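Local structure of Peptide/nickel transport system substrate-binding protein (Listeria monocytogenes serotype 1/2a, 5KZT) at residues 191-197 and 208-214; 112-116 and 425-429; 20-24 and 228-232; 156-160 and 428-433. The protein binds oligopeptides, here hexapeptides held in its cleft, and probably hands them to a membrane transporter for uptake. The contacts are given in a common frame with arbitrary orientation. Numbering follows the deposited sequence.

Contact 1 (191-197 and 208-214); sequences NGPFELK and YVKNDKY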
loop_
_atom_site.group_PDB
_atom_site.type_symbol
_atom_site.label_atom_id
_atom_site.label_comp_id
_atom_site.label_asym_id
_atom_site.label_seq_id
_atom_site.Cartn_x
_atom_site.Cartn_y
_atom_site.Cartn_z
ATOM N N ASN A 191 21.364 -0.271 0.589
ATOM C CA ASN A 191 21.985 0.730 -0.277
ATOM C C ASN A 191 21.302 2.082 -0.137
ATOM O O ASN A 191 21.491 2.951 -0.972
ATOM C CB ASN A 191 22.008 0.270 -1.752
ATOM C CG ASN A 191 20.651 0.364 -2.435
ATOM O OD1 ASN A 191 19.623 0.050 -1.836
ATOM N ND2 ASN A 191 20.642 0.778 -3.698
ATOM N N GLY A 192 20.551 2.266 0.947
ATOM C CA GLY A 192 19.796 3.489 1.176
ATOM C C GLY A 192 20.388 4.291 2.324
ATOM O O GLY A 192 21.458 3.960 2.818
ATOM N N PRO A 193 19.704 5.371 2.736
ATOM C CA PRO A 193 20.209 6.227 3.828
ATOM C C PRO A 193 20.478 5.541 5.160
ATOM O O PRO A 193 21.347 6.002 5.918
ATOM C CB PRO A 193 19.116 7.294 3.981
ATOM C CG PRO A 193 18.432 7.331 2.656
ATOM C CD PRO A 193 18.555 5.974 2.042
ATOM N N PHE A 194 19.731 4.475 5.460
ATOM C CA PHE A 194 19.805 3.799 6.738
ATOM C C PHE A 194 20.052 2.296 6.568
ATOM O O PHE A 194 19.725 1.710 5.529
ATOM C CB PHE A 194 18.513 4.050 7.516
ATOM C CG PHE A 194 18.269 5.503 7.815
ATOM C CD1 PHE A 194 18.875 6.111 8.899
ATOM C CD2 PHE A 194 17.445 6.260 7.012
ATOM C CE1 PHE A 194 18.672 7.465 9.170
ATOM C CE2 PHE A 194 17.251 7.620 7.261
ATOM C CZ PHE A 194 17.850 8.218 8.360
ATOM N N GLU A 195 20.713 1.706 7.555
ATOM C CA GLU A 195 20.721 0.267 7.740
ATOM C C GLU A 195 19.625 -0.105 8.745
ATOM O O GLU A 195 19.369 0.671 9.670
ATOM C CB GLU A 195 22.041 -0.161 8.346
ATOM C CG GLU A 195 23.246 0.204 7.515
ATOM C CD GLU A 195 24.501 -0.425 8.062
ATOM O OE1 GLU A 195 24.968 0.006 9.143
ATOM O OE2 GLU A 195 25.010 -1.349 7.404
ATOM N N LEU A 196 19.025 -1.288 8.582
ATOM C CA LEU A 196 18.102 -1.857 9.569
ATOM C C LEU A 196 18.870 -2.729 10.550
ATOM O O LEU A 196 19.711 -3.513 10.143
ATOM C CB LEU A 196 16.976 -2.673 8.915
ATOM C CG LEU A 196 15.766 -3.060 9.769
ATOM C CD1 LEU A 196 14.930 -1.832 10.120
ATOM C CD2 LEU A 196 14.876 -4.070 9.069
ATOM N N LYS A 197 18.585 -2.563 11.839
ATOM C CA LYS A 197 19.177 -3.365 12.905
ATOM C C LYS A 197 18.064 -3.805 13.839
ATOM O O LYS A 197 16.988 -3.212 13.851
ATOM C CB LYS A 197 20.177 -2.545 13.743
ATOM C CG LYS A 197 21.386 -2.019 13.006
ATOM C CD LYS A 197 22.338 -3.140 12.605
ATOM C CE LYS A 197 23.632 -2.610 11.997
ATOM N NZ LYS A 197 24.025 -3.400 10.803
ATOM N N TYR A 208 16.668 1.989 12.700
ATOM C CA TYR A 208 17.350 2.483 11.522
ATOM C C TYR A 208 18.594 3.157 12.022
ATOM O O TYR A 208 18.516 3.949 12.967
ATOM C CB TYR A 208 16.490 3.501 10.778
ATOM C CG TYR A 208 15.186 2.950 10.233
ATOM C CD1 TYR A 208 15.169 2.161 9.084
ATOM C CD2 TYR A 208 13.962 3.224 10.855
ATOM C CE1 TYR A 208 13.994 1.660 8.579
ATOM C CE2 TYR A 208 12.773 2.725 10.337
ATOM C CZ TYR A 208 12.807 1.953 9.189
ATOM O OH TYR A 208 11.641 1.470 8.690
ATOM N N VAL A 209 19.738 2.858 11.412
ATOM C CA VAL A 209 20.973 3.549 11.768
ATOM C C VAL A 209 21.552 4.139 10.503
ATOM O O VAL A 209 21.537 3.494 9.457
ATOM C CB VAL A 209 21.996 2.621 12.462
ATOM C CG1 VAL A 209 23.215 3.416 12.892
ATOM C CG2 VAL A 209 21.379 1.984 13.704
ATOM N N LYS A 210 22.039 5.381 10.599
ATOM C CA LYS A 210 22.641 6.058 9.448
ATOM C C LYS A 210 23.671 5.147 8.769
ATOM O O LYS A 210 24.566 4.613 9.425
ATOM C CB LYS A 210 23.294 7.389 9.865
ATOM C CG LYS A 210 24.053 8.088 8.742
ATOM C CD LYS A 210 24.421 9.525 9.066
ATOM C CE LYS A 210 25.381 10.044 8.007
ATOM N NZ LYS A 210 25.649 11.502 8.042
ATOM N N ASN A 211 23.523 4.980 7.456
ATOM C CA ASN A 211 24.377 4.101 6.663
ATOM C C ASN A 211 25.632 4.861 6.242
ATOM O O ASN A 211 25.553 5.761 5.424
ATOM C CB ASN A 211 23.600 3.598 5.436
ATOM C CG ASN A 211 24.415 2.674 4.548
ATOM O OD1 ASN A 211 25.549 2.311 4.865
ATOM N ND2 ASN A 211 23.835 2.293 3.418
ATOM N N ASP A 212 26.784 4.474 6.783
ATOM C CA ASP A 212 28.063 5.116 6.455
ATOM C C ASP A 212 28.567 4.796 5.037
ATOM O O ASP A 212 29.473 5.461 4.551
ATOM C CB ASP A 212 29.127 4.748 7.496
ATOM C CG ASP A 212 30.170 5.836 7.686
ATOM O OD1 ASP A 212 30.952 6.127 6.749
ATOM O OD2 ASP A 212 30.224 6.408 8.796
ATOM N N LYS A 213 27.984 3.794 4.374
ATOM C CA LYS A 213 28.318 3.488 2.970
ATOM C C LYS A 213 27.299 4.002 1.950
ATOM O O LYS A 213 27.397 3.675 0.758
ATOM C CB LYS A 213 28.504 1.987 2.807
ATOM C CG LYS A 213 29.699 1.442 3.558
ATOM C CD LYS A 213 30.105 0.101 2.976
ATOM C CE LYS A 213 30.988 -0.700 3.925
ATOM N NZ LYS A 213 30.204 -1.146 5.112
ATOM N N TYR A 214 26.318 4.791 2.401
ATOM C CA TYR A 214 25.366 5.434 1.494
ATOM C C TYR A 214 26.037 6.591 0.757
ATOM O O TYR A 214 26.718 7.405 1.381
ATOM C CB TYR A 214 24.150 5.929 2.275
ATOM C CG TYR A 214 23.101 6.639 1.460
ATOM C CD1 TYR A 214 22.558 6.061 0.317
ATOM C CD2 TYR A 214 22.623 7.895 1.857
ATOM C CE1 TYR A 214 21.585 6.723 -0.425
ATOM C CE2 TYR A 214 21.650 8.550 1.144
ATOM C CZ TYR A 214 21.128 7.968 0.002
ATOM O OH TYR A 214 20.164 8.647 -0.700
HETATM O O HOH W 1 23.420 7.807 5.229
HETATM O O HOH W 2 26.927 2.212 8.405
#

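Contact 2 (112-116 and 425-429); sequences TYSYL and WGPDY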
loop_
_atom_site.group_PDB
_atom_site.type_symbol
_atom_site.label_atom_id
_atom_site.label_comp_id
_atom_site.label_asym_id
_atom_site.label_seq_id
_atom_site.Cartn_x
_atom_site.Cartn_y
_atom_site.Cartn_z
ATOM N N THR A 112 3.632 -10.470 -5.583
ATOM C CA THR A 112 2.302 -9.943 -5.865
ATOM C C THR A 112 2.340 -8.713 -6.758
ATOM O O THR A 112 1.371 -8.472 -7.480
ATOM C CB THR A 112 1.505 -9.604 -4.598
ATOM O OG1 THR A 112 2.232 -8.650 -3.813
ATOM C CG2 THR A 112 1.211 -10.852 -3.782
ATOM N N TYR A 113 3.443 -7.950 -6.740
ATOM C CA TYR A 113 3.557 -6.745 -7.568
ATOM C C TYR A 113 4.176 -7.019 -8.942
ATOM O O TYR A 113 4.521 -6.092 -9.678
ATOM C CB TYR A 113 4.369 -5.686 -6.831
ATOM C CG TYR A 113 3.590 -4.706 -5.985
ATOM C CD1 TYR A 113 2.518 -3.986 -6.515
ATOM C CD2 TYR A 113 3.983 -4.432 -4.682
ATOM C CE1 TYR A 113 1.864 -3.032 -5.770
ATOM C CE2 TYR A 113 3.320 -3.497 -3.923
ATOM C CZ TYR A 113 2.261 -2.795 -4.464
ATOM O OH TYR A 113 1.623 -1.820 -3.707
ATOM N N SER A 114 4.289 -8.287 -9.324
ATOM C CA SER A 114 4.839 -8.606 -10.642
ATOM C C SER A 114 4.075 -7.906 -11.785
ATOM O O SER A 114 4.664 -7.597 -12.821
ATOM C CB SER A 114 4.885 -10.112 -10.863
ATOM O OG SER A 114 3.584 -10.633 -10.957
ATOM N N TYR A 115 2.780 -7.636 -11.580
ATOM C CA TYR A 115 1.946 -6.964 -12.580
ATOM C C TYR A 115 2.407 -5.526 -12.929
ATOM O O TYR A 115 2.143 -5.057 -14.025
ATOM C CB TYR A 115 0.470 -6.987 -12.173
ATOM C CG TYR A 115 0.085 -6.113 -10.994
ATOM C CD1 TYR A 115 -0.317 -4.787 -11.182
ATOM C CD2 TYR A 115 0.081 -6.614 -9.697
ATOM C CE1 TYR A 115 -0.674 -3.987 -10.099
ATOM C CE2 TYR A 115 -0.317 -5.837 -8.617
ATOM C CZ TYR A 115 -0.680 -4.514 -8.827
ATOM O OH TYR A 115 -1.072 -3.724 -7.776
ATOM N N LEU A 116 3.123 -4.856 -12.029
ATOM C CA LEU A 116 3.652 -3.523 -12.320
ATOM C C LEU A 116 4.643 -3.558 -13.478
ATOM O O LEU A 116 4.831 -2.559 -14.185
ATOM C CB LEU A 116 4.348 -2.920 -11.096
ATOM C CG LEU A 116 3.468 -2.592 -9.890
ATOM C CD1 LEU A 116 4.316 -2.039 -8.768
ATOM C CD2 LEU A 116 2.362 -1.625 -10.253
ATOM N N TRP A 425 -6.185 0.381 0.452
ATOM C CA TRP A 425 -5.175 0.564 -0.555
ATOM C C TRP A 425 -4.744 1.998 -0.592
ATOM O O TRP A 425 -5.586 2.898 -0.660
ATOM C CB TRP A 425 -5.696 0.142 -1.924
ATOM C CG TRP A 425 -4.634 0.057 -2.958
ATOM C CD1 TRP A 425 -4.390 0.952 -3.962
ATOM C CD2 TRP A 425 -3.687 -0.985 -3.112
ATOM N NE1 TRP A 425 -3.336 0.531 -4.730
ATOM C CE2 TRP A 425 -2.887 -0.662 -4.240
ATOM C CE3 TRP A 425 -3.430 -2.172 -2.416
ATOM C CZ2 TRP A 425 -1.846 -1.486 -4.686
ATOM C CZ3 TRP A 425 -2.392 -2.989 -2.848
ATOM C CH2 TRP A 425 -1.617 -2.644 -3.980
ATOM N N GLY A 426 -3.431 2.188 -0.572
ATOM C CA GLY A 426 -2.794 3.473 -0.813
ATOM C C GLY A 426 -2.132 3.452 -2.177
ATOM O O GLY A 426 -1.638 2.402 -2.626
ATOM N N PRO A 427 -2.095 4.601 -2.857
ATOM C CA PRO A 427 -1.616 4.624 -4.235
ATOM C C PRO A 427 -0.110 4.434 -4.347
ATOM O O PRO A 427 0.627 4.937 -3.511
ATOM C CB PRO A 427 -2.020 6.010 -4.711
ATOM C CG PRO A 427 -1.974 6.842 -3.465
ATOM C CD PRO A 427 -2.455 5.945 -2.372
ATOM N N ASP A 428 0.326 3.752 -5.400
ATOM C CA ASP A 428 1.761 3.583 -5.697
ATOM C C ASP A 428 2.278 4.552 -6.758
ATOM O O ASP A 428 3.484 4.652 -6.937
ATOM C CB ASP A 428 2.025 2.146 -6.136
ATOM C CG ASP A 428 1.536 1.139 -5.116
ATOM O OD1 ASP A 428 1.587 1.443 -3.909
ATOM O OD2 ASP A 428 1.053 0.066 -5.510
ATOM N N TYR A 429 1.356 5.246 -7.434
ATOM C CA TYR A 429 1.658 6.290 -8.398
ATOM C C TYR A 429 0.362 7.047 -8.672
ATOM O O TYR A 429 -0.710 6.568 -8.302
ATOM C CB TYR A 429 2.229 5.703 -9.695
ATOM C CG TYR A 429 1.368 4.636 -10.334
ATOM C CD1 TYR A 429 1.494 3.290 -9.972
ATOM C CD2 TYR A 429 0.482 4.964 -11.359
ATOM C CE1 TYR A 429 0.716 2.304 -10.574
ATOM C CE2 TYR A 429 -0.285 3.995 -11.970
ATOM C CZ TYR A 429 -0.180 2.669 -11.566
ATOM O OH TYR A 429 -0.970 1.749 -12.202
#

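Contact 3 (20-24 and 228-232); sequences TESAL and QVVQD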
loop_
_atom_site.group_PDB
_atom_site.type_symbol
_atom_site.label_atom_id
_atom_site.label_comp_id
_atom_site.label_asym_id
_atom_site.label_seq_id
_atom_site.Cartn_x
_atom_site.Cartn_y
_atom_site.Cartn_z
ATOM N N THR A 20 6.611 5.171 16.474
ATOM C CA THR A 20 5.797 3.983 16.683
ATOM C C THR A 20 5.273 3.459 15.351
ATOM O O THR A 20 5.212 4.188 14.352
ATOM C CB THR A 20 4.578 4.247 17.591
ATOM O OG1 THR A 20 3.623 5.042 16.880
ATOM C CG2 THR A 20 4.974 4.938 18.863
ATOM N N GLU A 21 4.889 2.192 15.345
ATOM C CA GLU A 21 4.214 1.572 14.209
ATOM C C GLU A 21 3.064 0.728 14.773
ATOM O O GLU A 21 3.137 0.296 15.912
ATOM C CB GLU A 21 5.218 0.726 13.430
ATOM C CG GLU A 21 4.738 0.144 12.101
ATOM C CD GLU A 21 4.169 1.176 11.141
ATOM O OE1 GLU A 21 4.906 1.625 10.230
ATOM O OE2 GLU A 21 2.965 1.506 11.270
ATOM N N SER A 22 2.012 0.510 13.985
ATOM C CA SER A 22 0.797 -0.151 14.472
ATOM C C SER A 22 0.764 -1.678 14.285
ATOM O O SER A 22 -0.197 -2.326 14.695
ATOM C CB SER A 22 -0.412 0.466 13.775
ATOM O OG SER A 22 -0.235 0.417 12.370
ATOM N N ALA A 23 1.801 -2.244 13.672
ATOM C CA ALA A 23 1.818 -3.648 13.305
ATOM C C ALA A 23 3.238 -4.129 13.140
ATOM O O ALA A 23 4.129 -3.340 12.804
ATOM C CB ALA A 23 1.059 -3.858 12.006
ATOM N N LEU A 24 3.422 -5.429 13.366
ATOM C CA LEU A 24 4.675 -6.129 13.069
ATOM C C LEU A 24 4.907 -6.072 11.552
ATOM O O LEU A 24 3.943 -6.037 10.780
ATOM C CB LEU A 24 4.590 -7.586 13.522
ATOM C CG LEU A 24 4.874 -7.893 14.995
ATOM C CD1 LEU A 24 3.949 -7.149 15.929
ATOM C CD2 LEU A 24 4.741 -9.392 15.202
ATOM N N GLN A 228 8.993 1.207 17.678
ATOM C CA GLN A 228 8.328 0.176 18.487
ATOM C C GLN A 228 6.872 0.044 18.071
ATOM O O GLN A 228 6.217 1.014 17.689
ATOM C CB GLN A 228 8.462 0.462 19.974
ATOM C CG GLN A 228 7.854 1.765 20.417
ATOM C CD GLN A 228 8.063 2.025 21.891
ATOM O OE1 GLN A 228 7.545 1.299 22.739
ATOM N NE2 GLN A 228 8.801 3.075 22.205
ATOM N N VAL A 229 6.366 -1.174 18.150
ATOM C CA VAL A 229 4.971 -1.437 17.868
ATOM C C VAL A 229 4.079 -1.007 19.030
ATOM O O VAL A 229 4.300 -1.402 20.171
ATOM C CB VAL A 229 4.752 -2.917 17.522
ATOM C CG1 VAL A 229 3.271 -3.212 17.329
ATOM C CG2 VAL A 229 5.538 -3.248 16.264
ATOM N N VAL A 230 3.088 -0.175 18.730
ATOM C CA VAL A 230 2.095 0.296 19.720
ATOM C C VAL A 230 0.748 0.205 19.028
ATOM O O VAL A 230 0.606 0.689 17.923
ATOM C CB VAL A 230 2.322 1.764 20.154
ATOM C CG1 VAL A 230 1.259 2.183 21.176
ATOM C CG2 VAL A 230 3.719 1.950 20.749
ATOM N N GLN A 231 -0.226 -0.415 19.676
ATOM C CA GLN A 231 -1.497 -0.732 19.027
ATOM C C GLN A 231 -2.705 -0.167 19.746
ATOM O O GLN A 231 -3.840 -0.623 19.520
ATOM C CB GLN A 231 -1.615 -2.237 18.925
ATOM C CG GLN A 231 -0.476 -2.837 18.126
ATOM C CD GLN A 231 -0.731 -4.279 17.809
ATOM O OE1 GLN A 231 -0.851 -5.095 18.720
ATOM N NE2 GLN A 231 -0.863 -4.602 16.517
ATOM N N ASP A 232 -2.464 0.785 20.641
ATOM C CA ASP A 232 -3.534 1.522 21.265
ATOM C C ASP A 232 -3.042 2.927 21.622
ATOM O O ASP A 232 -1.901 3.119 22.055
ATOM C CB ASP A 232 -4.102 0.762 22.466
ATOM C CG ASP A 232 -3.286 0.939 23.717
ATOM O OD1 ASP A 232 -2.306 0.191 23.868
ATOM O OD2 ASP A 232 -3.625 1.828 24.543
#

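Contact 4 (156-160 and 428-433); sequences YINSL and DYQDPS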
loop_
_atom_site.group_PDB
_atom_site.type_symbol
_atom_site.label_atom_id
_atom_site.label_comp_id
_atom_site.label_asym_id
_atom_site.label_seq_id
_atom_site.Cartn_x
_atom_site.Cartn_y
_atom_site.Cartn_z
ATOM N N TYR A 156 3.984 7.549 -15.928
ATOM C CA TYR A 156 4.359 7.448 -14.503
ATOM C C TYR A 156 5.559 6.519 -14.298
ATOM O O TYR A 156 5.819 6.053 -13.167
ATOM C CB TYR A 156 3.163 6.953 -13.646
ATOM C CG TYR A 156 2.399 5.775 -14.236
ATOM C CD1 TYR A 156 2.858 4.478 -14.091
ATOM C CD2 TYR A 156 1.221 5.978 -14.945
ATOM C CE1 TYR A 156 2.164 3.409 -14.638
ATOM C CE2 TYR A 156 0.522 4.922 -15.501
ATOM C CZ TYR A 156 0.979 3.647 -15.330
ATOM O OH TYR A 156 0.296 2.605 -15.893
ATOM N N ILE A 157 6.303 6.241 -15.370
ATOM C CA ILE A 157 7.427 5.317 -15.275
ATOM C C ILE A 157 8.440 5.697 -14.187
ATOM O O ILE A 157 8.970 4.825 -13.515
ATOM C CB ILE A 157 8.123 5.108 -16.639
ATOM C CG1 ILE A 157 9.109 3.936 -16.570
ATOM C CG2 ILE A 157 8.816 6.373 -17.117
ATOM C CD1 ILE A 157 8.477 2.589 -16.318
ATOM N N ASN A 158 8.702 6.983 -14.009
ATOM C CA ASN A 158 9.646 7.401 -12.967
ATOM C C ASN A 158 9.118 7.108 -11.544
ATOM O O ASN A 158 9.913 6.892 -10.617
ATOM C CB ASN A 158 10.005 8.867 -13.119
ATOM C CG ASN A 158 10.794 9.151 -14.380
ATOM O OD1 ASN A 158 11.195 8.236 -15.124
ATOM N ND2 ASN A 158 11.015 10.428 -14.643
ATOM N N SER A 159 7.795 7.100 -11.374
ATOM C CA SER A 159 7.180 6.686 -10.092
ATOM C C SER A 159 7.378 5.185 -9.836
ATOM O O SER A 159 7.620 4.751 -8.700
ATOM C CB SER A 159 5.694 7.045 -10.049
ATOM O OG SER A 159 5.464 8.438 -10.193
ATOM N N LEU A 160 7.299 4.392 -10.908
ATOM C CA LEU A 160 7.653 2.966 -10.791
ATOM C C LEU A 160 9.120 2.805 -10.403
ATOM O O LEU A 160 9.436 2.021 -9.495
ATOM C CB LEU A 160 7.325 2.177 -12.056
ATOM C CG LEU A 160 5.845 2.202 -12.480
ATOM C CD1 LEU A 160 5.601 1.454 -13.786
ATOM C CD2 LEU A 160 4.945 1.618 -11.393
ATOM N N ASP A 428 0.326 3.752 -5.400
ATOM C CA ASP A 428 1.761 3.583 -5.697
ATOM C C ASP A 428 2.278 4.552 -6.758
ATOM O O ASP A 428 3.484 4.652 -6.937
ATOM C CB ASP A 428 2.025 2.146 -6.136
ATOM C CG ASP A 428 1.536 1.139 -5.116
ATOM O OD1 ASP A 428 1.587 1.443 -3.909
ATOM O OD2 ASP A 428 1.053 0.066 -5.510
ATOM N N TYR A 429 1.356 5.246 -7.434
ATOM C CA TYR A 429 1.658 6.290 -8.398
ATOM C C TYR A 429 0.362 7.047 -8.672
ATOM O O TYR A 429 -0.710 6.568 -8.302
ATOM C CB TYR A 429 2.229 5.703 -9.695
ATOM C CG TYR A 429 1.368 4.636 -10.334
ATOM C CD1 TYR A 429 1.494 3.290 -9.972
ATOM C CD2 TYR A 429 0.482 4.964 -11.359
ATOM C CE1 TYR A 429 0.716 2.304 -10.574
ATOM C CE2 TYR A 429 -0.285 3.995 -11.970
ATOM C CZ TYR A 429 -0.180 2.669 -11.566
ATOM O OH TYR A 429 -0.970 1.749 -12.202
ATOM N N GLN A 430 0.466 8.181 -9.355
ATOM C CA GLN A 430 -0.642 9.124 -9.457
ATOM C C GLN A 430 -1.467 8.952 -10.736
ATOM O O GLN A 430 -1.328 9.694 -11.690
ATOM C CB GLN A 430 -0.130 10.564 -9.282
ATOM C CG GLN A 430 -1.242 11.537 -8.929
ATOM C CD GLN A 430 -0.770 12.968 -8.873
ATOM O OE1 GLN A 430 0.321 13.248 -8.347
ATOM N NE2 GLN A 430 -1.595 13.907 -9.423
ATOM N N ASP A 431 -2.333 7.954 -10.715
ATOM C CA ASP A 431 -3.199 7.617 -11.839
ATOM C C ASP A 431 -4.264 6.677 -11.263
ATOM O O ASP A 431 -3.968 5.936 -10.323
ATOM C CB ASP A 431 -2.365 6.910 -12.924
ATOM C CG ASP A 431 -3.173 6.541 -14.160
ATOM O OD1 ASP A 431 -3.260 7.366 -15.087
ATOM O OD2 ASP A 431 -3.720 5.427 -14.218
ATOM N N PRO A 432 -5.509 6.694 -11.801
ATOM C CA PRO A 432 -6.541 5.817 -11.244
ATOM C C PRO A 432 -6.234 4.314 -11.290
ATOM O O PRO A 432 -6.732 3.559 -10.455
ATOM C CB PRO A 432 -7.765 6.125 -12.117
ATOM C CG PRO A 432 -7.530 7.498 -12.629
ATOM C CD PRO A 432 -6.055 7.551 -12.876
ATOM N N SER A 433 -5.417 3.901 -12.255
ATOM C CA SER A 433 -5.056 2.494 -12.427
ATOM C C SER A 433 -4.400 1.860 -11.210
ATOM O O SER A 433 -4.552 0.655 -11.005
ATOM C CB SER A 433 -4.171 2.298 -13.665
ATOM O OG SER A 433 -2.919 2.959 -13.532
HETATM O O HOH W 3 6.061 5.348 -6.525
HETATM O O HOH W 4 2.945 9.343 -10.300
#

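Contact 1 (191-197 and 208-214)
The contact is an antiparallel beta hairpin, strands 194-197 and 205-210, at one edge of the four-stranded mixed sheet that also carries strands 16-21 and 224-229. E195 and V209 form the hydrogen-bonded pair, with E195 N to V209 O at 2.7 Å and V209 N to E195 O at 2.8 Å; F194-K210 and L196-Y208 are the non-hydrogen-bonded pairs next to it. On the face of L196 and Y208, L196 CD1 lies 3.9 Å from Y208 CE1, and V41 of helix 36-45 packs on both. Beyond the pairing, the chain at 192-193 is held by N211, whose backbone N donates to P193 O (2.9 Å) and whose ND2 donates to G192 O (3.0 Å). N211 also opens a type I turn to Y214, and its OD1 accepts from K213 N at 2.9 Å, an Asx turn. That turn brings the Y214 ring against the proline in a CH-pi contact: P193 CA sits over the ring face, 3.8 Å from its centroid.

Contact 2 (112-116 and 425-429)
One hydrogen bond joins the two segments: Y113 OH donates to D428 OD2 across 2.7 Å. Both residues point their CA-to-CB bonds at the opposing segment, so the pair spans a gap in which the backbones stay well apart; even the nearest CA atoms, those of L116 and D428, are 9.9 Å from each other. Y113 OH and D428 OD1 each also hydrogen-bond the backbone of the bound peptide, so this bond ties together two groups that hold the ligand. Within 112-116, the L116 N to Y113 O bond (3.0 Å) curls the chain at the start of the 3-10 segment 114-116.

Van der Waals contacts of the rings add a few looser touches. The tip of the W425 indole meets both tyrosines: W425 CH2 lies 3.4 Å from Y113 OH and 3.9 Å from Y113 CZ, while W425 CZ2 is 3.9 Å from Y115 OH. L116 CD2 comes within 4.3 Å of Y429 CE1. Around them, F163 meets the Y113 ring and F435 the W425 ring edge-to-face.

W425 packs on the peptide backbone and G426 hydrogen-bonds to it. The arrangement is therefore a wall of the peptide-binding cleft, built as in other OppA-type solute-binding proteins from loops far apart in sequence that meet around the ligand main chain.

Contact 3 (20-24 and 228-232)
V229 lays its side chain along the bend where strand 16-21 ends: V229 CG2 is 3.7 Å from A23 O and 4.2 Å from L24 CD1, and V229 CG1 is 4.2 Å from S22 C. Just before this bend strands 16-21 and 224-229 run parallel, 16-21 being an outermost strand of the four-stranded mixed sheet, with T20 beside Q228 and E21 beside V229. E21 supplies both rungs, its N donating to Q228 O (2.9 Å) and its O accepting from V230 N (2.9 Å), so it brackets V229 as parallel pairing requires. On the T20 and Q228 face, T20 CG2 reaches V230 CG2 at 3.7 Å. Past the strand ends Q231 extends the link, its NE2 donating to S22 O at 3.0 Å, with a weak second bond to D375. E21 OE2 accepts from S22 N (3.0 Å) at the bend, and S22 packs on a polar side chain of the bound peptide. D232 then N-caps helix 233-241, into which strand 224-229 leads. Main-chain groups supply both partners of two cross-segment hydrogen bonds and the acceptor of the third, implying a join set chiefly by backbone register, with modest apolar contact around V229 and V230.

Contact 4 (156-160 and 428-433)
The first turn of helix 157-161, preceded by Y156 at its N-cap position, lies against the irregular chain 428-433; the closest CA atoms are those of S159 and Y429, 5.8 Å apart. No direct hydrogen bond crosses, but two waters do the bridging: water 3 donates to S159 O and D428 O, each at 2.7 Å, and water 4 joins S159 OG (2.7 Å) to Q430 N (2.9 Å). Between side chains the main feature is a face-to-face stack of Y156 on Y429, ring centroids 4.1 Å apart and planes at 19°. S159 CB and L160 CD2 also touch Y429, at 3.7 Å from its CB and 4.1 Å from its CD1 respectively. D431 OD2 accepts from S433 N (3.0 Å), a capping bond at the entry to helix 433-436, and from S433 OG (2.7 Å), and is also salt-bridged to R473. The arrangement packs helix 157-161 on the cleft loop that carries D428, whose OD1 hydrogen-bonds the backbone of the bound peptide.

Overall arrangement
Contacts 2 and 4 form one continuous patch: they share D428 and Y429, their centres are 9 Å apart, and L116 O touches L160 CD1 at 4.1 Å. W425 and D428, which meet the peptide backbone, face 112-116, while the Y429 ring touches L116 as well as Y156 and L160. Contact 3 also reaches the ligand, S22 packing on a polar peptide side chain; its centre is about 24 Å from that of contact 2. Contact 1 lies farther out, its centre 23 Å from the chain centre, but shares a sheet with contact 3: strands 205-210 and 224-229 are neighbours, with the contacts' nearest atoms about 7 Å apart. Contacts 3 and 4 lie on opposite sides of the chain's centre.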